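PDB 3H3E: metallo-beta-lactamase domain-containing protein from Thermotoga maritima, which binds zinc and is probably a metal-dependent hydrolase of the metallo-beta-lactamase superfamily, though its substrate is not established. Local coordinates for residues 129-143 with 158-170. The protein carries 2 engineered substitutions. Numbering follows the deposited sequence.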
# COMPACT_ATOMS: atom_id res chain seq x y z
N ASN A 129 -14.73 11.05 -2.01
CA ASN A 129 -14.74 10.01 -1.01
C ASN A 129 -13.42 9.25 -0.93
O ASN A 129 -13.33 8.22 -0.27
CB ASN A 129 -15.92 9.06 -1.25
CG ASN A 129 -17.27 9.76 -1.06
OD1 ASN A 129 -17.57 10.29 0.02
ND2 ASN A 129 -18.08 9.76 -2.11
N MSE A 130 -12.40 9.77 -1.60
CA MSE A 130 -11.07 9.18 -1.55
C MSE A 130 -10.09 10.15 -0.90
O MSE A 130 -10.12 11.35 -1.19
CB MSE A 130 -10.61 8.77 -2.95
CG MSE A 130 -11.28 7.49 -3.47
SE MSE A 130 -10.52 6.78 -4.94
CE MSE A 130 -10.78 8.15 -6.06
N PHE A 131 -9.24 9.62 -0.03
CA PHE A 131 -8.28 10.42 0.73
C PHE A 131 -6.94 9.71 0.87
O PHE A 131 -6.89 8.50 1.02
CB PHE A 131 -8.78 10.64 2.17
CG PHE A 131 -10.12 11.29 2.25
CD1 PHE A 131 -11.27 10.52 2.25
CD2 PHE A 131 -10.23 12.66 2.35
CE1 PHE A 131 -12.50 11.11 2.33
CE2 PHE A 131 -11.46 13.25 2.43
CZ PHE A 131 -12.60 12.48 2.42
N LEU A 132 -5.87 10.47 0.88
CA LEU A 132 -4.57 9.94 1.23
C LEU A 132 -4.23 10.39 2.62
O LEU A 132 -4.33 11.58 2.93
CB LEU A 132 -3.50 10.47 0.29
CG LEU A 132 -3.36 9.73 -1.03
CD1 LEU A 132 -2.49 10.56 -1.95
CD2 LEU A 132 -2.75 8.35 -0.77
N LEU A 133 -3.81 9.44 3.45
CA LEU A 133 -3.34 9.76 4.79
C LEU A 133 -1.83 9.60 4.88
O LEU A 133 -1.28 8.60 4.42
CB LEU A 133 -4.04 8.89 5.82
CG LEU A 133 -5.33 9.57 6.30
CD1 LEU A 133 -6.36 9.48 5.20
CD2 LEU A 133 -5.82 8.94 7.57
N GLY A 134 -1.18 10.58 5.48
CA GLY A 134 0.27 10.64 5.51
C GLY A 134 0.85 9.66 6.51
O GLY A 134 0.14 8.82 7.05
N PRO A 135 2.16 9.78 6.76
CA PRO A 135 2.88 8.83 7.60
C PRO A 135 2.15 8.63 8.92
O PRO A 135 1.85 9.61 9.61
CB PRO A 135 4.21 9.52 7.85
CG PRO A 135 4.32 10.56 6.87
CD PRO A 135 2.97 10.97 6.47
N ALA A 136 1.88 7.38 9.28
CA ALA A 136 1.18 7.06 10.52
C ALA A 136 2.01 7.39 11.74
O ALA A 136 3.23 7.30 11.71
CB ALA A 136 0.81 5.60 10.54
N ASN A 137 1.33 7.78 12.80
CA ASN A 137 1.96 8.00 14.09
C ASN A 137 2.48 6.67 14.62
O ASN A 137 1.72 5.72 14.77
CB ASN A 137 0.91 8.59 15.04
CG ASN A 137 1.45 8.83 16.45
OD1 ASN A 137 2.52 8.35 16.82
ND2 ASN A 137 0.69 9.57 17.24
N LEU A 138 3.77 6.61 14.92
CA LEU A 138 4.40 5.37 15.36
C LEU A 138 4.05 4.92 16.78
O LEU A 138 4.34 3.79 17.16
CB LEU A 138 5.91 5.46 15.21
CG LEU A 138 6.40 5.38 13.77
CD1 LEU A 138 7.77 5.98 13.66
CD2 LEU A 138 6.39 3.94 13.27
N ARG A 139 3.43 5.80 17.56
CA ARG A 139 3.10 5.52 18.96
C ARG A 139 4.16 4.73 19.72
O ARG A 139 3.84 3.77 20.42
CB ARG A 139 1.75 4.82 19.06
CG ARG A 139 0.61 5.71 18.64
CD ARG A 139 -0.64 4.93 18.31
NE ARG A 139 -1.65 5.81 17.75
CZ ARG A 139 -1.90 5.93 16.46
NH1 ARG A 139 -1.22 5.21 15.58
NH2 ARG A 139 -2.84 6.78 16.05
N GLY A 140 5.42 5.15 19.60
CA GLY A 140 6.51 4.50 20.31
C GLY A 140 7.15 3.32 19.60
O GLY A 140 8.20 2.86 20.02
N LYS A 141 6.51 2.83 18.53
CA LYS A 141 7.08 1.76 17.71
C LYS A 141 7.99 2.33 16.63
O LYS A 141 7.90 3.51 16.30
CB LYS A 141 5.99 0.90 17.07
CG LYS A 141 5.20 0.05 18.07
CD LYS A 141 4.03 -0.66 17.41
CE LYS A 141 4.49 -1.54 16.24
NZ LYS A 141 3.39 -1.88 15.27
N VAL A 142 8.87 1.51 16.10
CA VAL A 142 9.75 1.92 15.01
C VAL A 142 9.79 0.80 13.97
O VAL A 142 9.68 -0.37 14.33
CB VAL A 142 11.18 2.20 15.51
CG1 VAL A 142 11.15 3.21 16.63
CG2 VAL A 142 11.85 0.91 15.96
N PRO A 143 9.93 1.16 12.69
CA PRO A 143 9.78 0.18 11.61
C PRO A 143 10.70 -1.01 11.81
O PRO A 143 11.80 -0.82 12.29
CB PRO A 143 10.18 0.98 10.36
CG PRO A 143 9.87 2.39 10.71
CD PRO A 143 10.20 2.52 12.18
N ASP A 158 15.70 4.83 8.28
CA ASP A 158 14.51 5.23 7.52
C ASP A 158 13.24 5.04 8.34
O ASP A 158 12.93 3.90 8.73
CB ASP A 158 14.41 4.42 6.22
CG ASP A 158 13.39 4.98 5.24
OD1 ASP A 158 12.71 5.98 5.55
OD2 ASP A 158 13.25 4.40 4.15
N LEU A 159 12.51 6.13 8.61
CA LEU A 159 11.27 6.05 9.37
C LEU A 159 10.03 6.12 8.47
O LEU A 159 8.89 6.08 8.94
CB LEU A 159 11.20 7.14 10.44
CG LEU A 159 12.30 7.25 11.51
CD1 LEU A 159 11.68 7.81 12.77
CD2 LEU A 159 12.97 5.93 11.83
N PHE A 160 10.28 6.22 7.18
CA PHE A 160 9.23 6.20 6.18
C PHE A 160 8.29 7.38 6.27
O PHE A 160 7.07 7.24 6.24
CB PHE A 160 8.50 4.86 6.21
CG PHE A 160 9.38 3.72 5.82
CD1 PHE A 160 10.16 3.08 6.75
CD2 PHE A 160 9.47 3.32 4.50
CE1 PHE A 160 11.01 2.03 6.39
CE2 PHE A 160 10.31 2.27 4.12
CZ PHE A 160 11.07 1.63 5.06
N GLU A 161 8.89 8.56 6.36
CA GLU A 161 8.14 9.81 6.35
C GLU A 161 7.42 9.98 5.02
O GLU A 161 6.61 10.90 4.86
CB GLU A 161 9.09 10.98 6.58
CG GLU A 161 9.96 10.87 7.81
CD GLU A 161 9.22 11.23 9.08
OE1 GLU A 161 7.98 11.39 9.03
OE2 GLU A 161 9.89 11.35 10.13
N ASP A 162 7.71 9.09 4.08
CA ASP A 162 7.10 9.12 2.74
C ASP A 162 5.86 8.25 2.61
O ASP A 162 5.16 8.33 1.62
CB ASP A 162 8.10 8.67 1.69
CG ASP A 162 8.68 7.29 1.97
OD1 ASP A 162 9.09 7.04 3.13
OD2 ASP A 162 8.75 6.46 1.04
N GLU A 163 5.58 7.42 3.61
CA GLU A 163 4.50 6.45 3.54
C GLU A 163 3.12 7.07 3.62
O GLU A 163 2.86 7.89 4.49
CB GLU A 163 4.64 5.42 4.67
CG GLU A 163 3.60 4.34 4.63
CD GLU A 163 3.98 3.14 5.47
OE1 GLU A 163 3.72 3.16 6.70
OE2 GLU A 163 4.55 2.19 4.90
N GLN A 164 2.24 6.66 2.72
CA GLN A 164 0.87 7.17 2.71
C GLN A 164 -0.10 6.07 2.37
O GLN A 164 0.27 5.04 1.80
CB GLN A 164 0.71 8.35 1.75
CG GLN A 164 1.18 8.09 0.35
CD GLN A 164 1.00 9.31 -0.53
OE1 GLN A 164 0.65 10.38 -0.05
NE2 GLN A 164 1.27 9.15 -1.81
N THR A 165 -1.35 6.28 2.75
CA THR A 165 -2.35 5.23 2.70
C THR A 165 -3.62 5.78 2.11
O THR A 165 -4.00 6.92 2.36
CB THR A 165 -2.61 4.66 4.12
OG1 THR A 165 -1.41 4.04 4.60
CG2 THR A 165 -3.69 3.61 4.10
N LEU A 166 -4.27 4.97 1.29
CA LEU A 166 -5.50 5.38 0.64
C LEU A 166 -6.70 4.98 1.49
O LEU A 166 -6.76 3.87 2.00
CB LEU A 166 -5.59 4.76 -0.75
CG LEU A 166 -6.87 4.97 -1.54
CD1 LEU A 166 -6.98 6.43 -1.85
CD2 LEU A 166 -6.86 4.12 -2.83
N VAL A 167 -7.64 5.90 1.65
CA VAL A 167 -8.90 5.60 2.30
C VAL A 167 -10.04 5.96 1.34
O VAL A 167 -10.14 7.08 0.85
CB VAL A 167 -9.06 6.36 3.63
CG1 VAL A 167 -10.36 5.98 4.32
CG2 VAL A 167 -7.89 6.06 4.52
N VAL A 168 -10.87 4.97 1.06
CA VAL A 168 -12.04 5.15 0.23
C VAL A 168 -13.25 5.04 1.13
O VAL A 168 -13.44 4.04 1.81
CB VAL A 168 -12.15 4.03 -0.83
CG1 VAL A 168 -13.30 4.33 -1.79
CG2 VAL A 168 -10.82 3.83 -1.57
N ARG A 169 -14.06 6.09 1.12
CA ARG A 169 -15.25 6.18 1.96
C ARG A 169 -16.44 5.62 1.20
O ARG A 169 -16.84 6.13 0.16
CB ARG A 169 -15.47 7.63 2.40
CG ARG A 169 -16.63 7.86 3.32
CD ARG A 169 -16.92 9.34 3.38
NE ARG A 169 -16.28 10.01 4.51
CZ ARG A 169 -15.81 11.26 4.46
NH1 ARG A 169 -15.87 11.94 3.33
NH2 ARG A 169 -15.25 11.80 5.55
N THR A 170 -16.99 4.54 1.74
CA THR A 170 -18.02 3.71 1.13
C THR A 170 -19.27 3.80 2.02
O THR A 170 -19.16 4.12 3.21
CB THR A 170 -17.48 2.25 1.04
OG1 THR A 170 -16.90 2.05 -0.24
CG2 THR A 170 -18.53 1.20 1.29
O HOH W 1 -0.53 5.93 6.54
O HOH W 2 2.05 5.34 7.54
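Phe131 and Arg169 meet on one face of an antiparallel strand pair, where CE1 of the Phe131 ring lies over a face of the Arg169 guanidinium, toward its rim. The two planes stand 78° apart, so this is not a parallel stack; NH1 of Arg169 comes to the ring's edge, 3.4 Å from CZ of Phe131. The arginine reaches it with CG trans to the backbone nitrogen and a bend at chi3, and its CD passes OD1 of Asn129.

Beneath these side chains, strands 130-133 and 165-170 run at 153° to each other. Phe131 with Val167 and Leu133 with Thr165 form hydrogen-bonded pairs; Leu133 N donates to Thr165 O at 2.8 Å. Just before strand 130-133, Asn129 O accepts an almost straight bond from Arg169 N, extending the ladder one residue past Met130-Val168. On the Phe131 face, CD1 of Leu133 meets CG2 of Val167 at 3.8 Å. The opposite face carries Met130 beside Val168, CG to CG1 4.1 Å. There too, both methyls of Leu132 lie against the Gln164 amide, CD1 being 3.7 Å from OE1. Gln164 holds CG between its backbone nitrogen and carbonyl carbon (chi1 53°), then extends to give NE2 to Ile67 O.

The pairing continues past strand 130-133: Gly134 lies beside Gln164, and the Pro135 ring packs against the backbone of the Phe160-Glu163 turn. Waters tie Gly134 O to Thr165 OG1 and Ala136 N to Glu163 OE1, while Glu163 OE2 accepts from His182 N. Farther on, CG of Pro143 sits at the Phe160 ring edge, 4.0 Å from CD1. That ring approaches His71 and His182 and lies about 5 Å, nearest atoms, from the zinc. This is the metallo-beta-lactamase αβ/βα sandwich: the pair belongs to one of two mixed sheets packed between helices, and its loops lead to zinc held by His69, His71 and His182.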